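Local coordinates for CalS11 (Micromonospora echinospora, PDB 3TOS), which probably transfers a methyl group from S-adenosylmethionine to a hydroxyl oxygen during the biosynthesis of calicheamicin, at residues I103-F109 with V161-V167. Numbering follows the deposited sequence.
With SAH (S-adenosyl-L-homocysteine), chain O.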
# COMPACT_ATOMS: atom_id res chain seq x y z
N ILE B 103 1.74 29.20 -20.78
CA ILE B 103 2.91 29.57 -19.97
C ILE B 103 3.03 31.07 -20.01
O ILE B 103 3.11 31.64 -21.08
CB ILE B 103 4.23 28.96 -20.55
CG1 ILE B 103 4.18 27.44 -20.40
CG2 ILE B 103 5.45 29.55 -19.79
CD1 ILE B 103 5.21 26.70 -21.27
N VAL B 104 3.00 31.72 -18.85
CA VAL B 104 2.95 33.20 -18.79
C VAL B 104 4.12 33.64 -17.95
O VAL B 104 4.25 33.23 -16.78
CB VAL B 104 1.62 33.75 -18.18
CG1 VAL B 104 1.53 35.20 -18.41
CG2 VAL B 104 0.42 33.00 -18.82
N GLY B 105 5.01 34.42 -18.55
CA GLY B 105 6.19 34.91 -17.83
C GLY B 105 6.11 36.41 -17.64
O GLY B 105 5.89 37.15 -18.56
N PHE B 106 6.26 36.85 -16.40
CA PHE B 106 6.17 38.28 -16.07
C PHE B 106 7.53 38.80 -15.64
O PHE B 106 8.19 38.20 -14.76
CB PHE B 106 5.19 38.55 -14.89
CG PHE B 106 3.78 38.13 -15.13
CD1 PHE B 106 3.38 36.80 -14.94
CD2 PHE B 106 2.80 39.08 -15.47
CE1 PHE B 106 2.02 36.41 -15.14
CE2 PHE B 106 1.45 38.68 -15.69
CZ PHE B 106 1.07 37.37 -15.54
N ASP B 107 7.95 39.93 -16.19
CA ASP B 107 9.18 40.58 -15.72
C ASP B 107 9.16 42.01 -16.23
O ASP B 107 8.47 42.30 -17.23
CB ASP B 107 10.42 39.84 -16.32
CG ASP B 107 11.66 39.99 -15.49
OD1 ASP B 107 12.13 41.15 -15.25
OD2 ASP B 107 12.20 38.97 -15.07
N THR B 108 9.93 42.90 -15.63
CA THR B 108 10.19 44.20 -16.25
C THR B 108 11.09 44.02 -17.47
O THR B 108 11.01 44.80 -18.44
CB THR B 108 10.97 45.12 -15.30
OG1 THR B 108 12.15 44.43 -14.91
CG2 THR B 108 10.16 45.49 -14.03
N PHE B 109 11.93 42.97 -17.42
CA PHE B 109 13.06 42.75 -18.35
C PHE B 109 14.08 43.85 -18.27
O PHE B 109 15.00 43.87 -19.07
CB PHE B 109 12.58 42.42 -19.77
CG PHE B 109 11.77 41.16 -19.84
CD1 PHE B 109 12.42 39.91 -19.85
CD2 PHE B 109 10.35 41.21 -19.85
CE1 PHE B 109 11.67 38.73 -19.92
CE2 PHE B 109 9.59 40.05 -19.93
CZ PHE B 109 10.25 38.80 -19.92
N VAL B 161 3.19 33.51 -23.29
CA VAL B 161 2.96 34.93 -23.28
C VAL B 161 3.99 35.56 -22.37
O VAL B 161 4.16 35.15 -21.21
CB VAL B 161 1.56 35.20 -22.72
CG1 VAL B 161 1.35 36.69 -22.48
CG2 VAL B 161 0.52 34.63 -23.69
N LEU B 162 4.70 36.56 -22.87
CA LEU B 162 5.58 37.35 -22.04
C LEU B 162 4.87 38.66 -21.70
O LEU B 162 4.42 39.42 -22.60
CB LEU B 162 6.86 37.64 -22.81
CG LEU B 162 7.61 36.38 -23.18
CD1 LEU B 162 8.88 36.79 -23.96
CD2 LEU B 162 7.98 35.48 -21.98
N VAL B 163 4.80 38.96 -20.41
CA VAL B 163 4.10 40.17 -19.99
C VAL B 163 5.13 41.12 -19.40
O VAL B 163 5.74 40.82 -18.37
CB VAL B 163 3.00 39.87 -18.97
CG1 VAL B 163 2.27 41.15 -18.59
CG2 VAL B 163 2.01 38.84 -19.53
N GLU B 164 5.33 42.24 -20.07
CA GLU B 164 6.44 43.17 -19.68
C GLU B 164 5.93 44.28 -18.79
O GLU B 164 4.93 44.95 -19.15
CB GLU B 164 7.07 43.81 -20.93
CG GLU B 164 7.53 42.78 -21.94
CD GLU B 164 8.12 43.42 -23.19
OE1 GLU B 164 8.96 44.36 -23.03
OE2 GLU B 164 7.76 42.94 -24.32
N GLY B 165 6.63 44.48 -17.68
CA GLY B 165 6.36 45.58 -16.76
C GLY B 165 6.41 45.14 -15.30
O GLY B 165 6.81 44.01 -14.98
N ASP B 166 6.03 46.06 -14.40
CA ASP B 166 6.05 45.77 -12.96
C ASP B 166 4.87 44.91 -12.60
O ASP B 166 3.73 45.28 -12.88
CB ASP B 166 5.99 47.11 -12.26
CG ASP B 166 6.17 47.01 -10.80
OD1 ASP B 166 5.86 45.98 -10.17
OD2 ASP B 166 6.70 47.97 -10.23
N VAL B 167 5.13 43.74 -12.00
CA VAL B 167 4.05 42.77 -11.62
C VAL B 167 2.98 43.37 -10.76
O VAL B 167 1.83 42.88 -10.76
CB VAL B 167 4.57 41.45 -10.97
CG1 VAL B 167 5.39 40.60 -12.00
CG2 VAL B 167 5.36 41.73 -9.70
N SAH O . 13.72 32.83 -13.13
CA SAH O . 15.02 33.38 -13.62
CB SAH O . 15.68 34.31 -12.61
CG SAH O . 14.85 35.59 -12.37
SD SAH O . 15.88 36.83 -11.61
C SAH O . 15.93 32.19 -13.87
O SAH O . 17.10 32.36 -14.33
OXT SAH O . 15.52 31.03 -13.74
C5' SAH O . 14.69 37.92 -10.82
C4' SAH O . 13.73 38.66 -11.82
O4' SAH O . 12.66 39.25 -11.08
C3' SAH O . 14.49 39.81 -12.49
O3' SAH O . 14.56 39.60 -13.92
C2' SAH O . 13.68 41.03 -12.08
O2' SAH O . 13.58 42.06 -13.09
C1' SAH O . 12.30 40.41 -11.77
N9 SAH O . 11.49 41.27 -10.87
C8 SAH O . 11.75 41.61 -9.58
N7 SAH O . 10.77 42.46 -9.20
C5 SAH O . 9.91 42.67 -10.22
C6 SAH O . 8.70 43.47 -10.40
N6 SAH O . 8.25 44.27 -9.41
N1 SAH O . 8.09 43.38 -11.61
C2 SAH O . 8.57 42.58 -12.61
N3 SAH O . 9.72 41.87 -12.54
C4 SAH O . 10.37 41.87 -11.32
O HOH W 1 10.72 45.39 -21.18
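The nucleoside end of the S-adenosyl-L-homocysteine pocket in this Rossmann-like methyltransferase is built where two neighbouring parallel strands, 103-107 and 160-164, run out into loops. Five backbone hydrogen bonds join the two segments, from Val161 N to Ile103 O at 2.9 Å through to Gly165 N on Asp107 O, where the donor stands 34° off the carbonyl plane. On the sheet face bearing Val104, Phe106 and Val163, Phe106 CD2 lies 3.6 Å from Val163 CB, the two side chains running side by side, while Val163 CG2 touches Val104 CG1. Helix 167-177 packs over this face, and Val167 CG1 comes within 3.5 Å of Phe106 CB.

Asp107, with CG anti to the backbone N (chi1 -155°), sets its carboxylate against the ribose diol: OD1 takes SAH O2' at 2.8 Å and OD2 takes SAH O3' at 2.7 Å. An Asx turn from Phe109 N to OD1, with Val78 N and Arg79 N on OD2, fixes the carboxylate's rotation. The adenine is met just past the other strand, at the start of helix 167-177, where Asp166 is the N-cap: Val167 N gives to SAH N1 at 3.0 Å and SAH N6 gives to Asp166 OD1. Arg168 pairs with Asp166 OD2. The end of one strand thus binds the diol and the turn after the other binds the base through an N6 donor and N1 acceptor, a pairing that probably favours adenine.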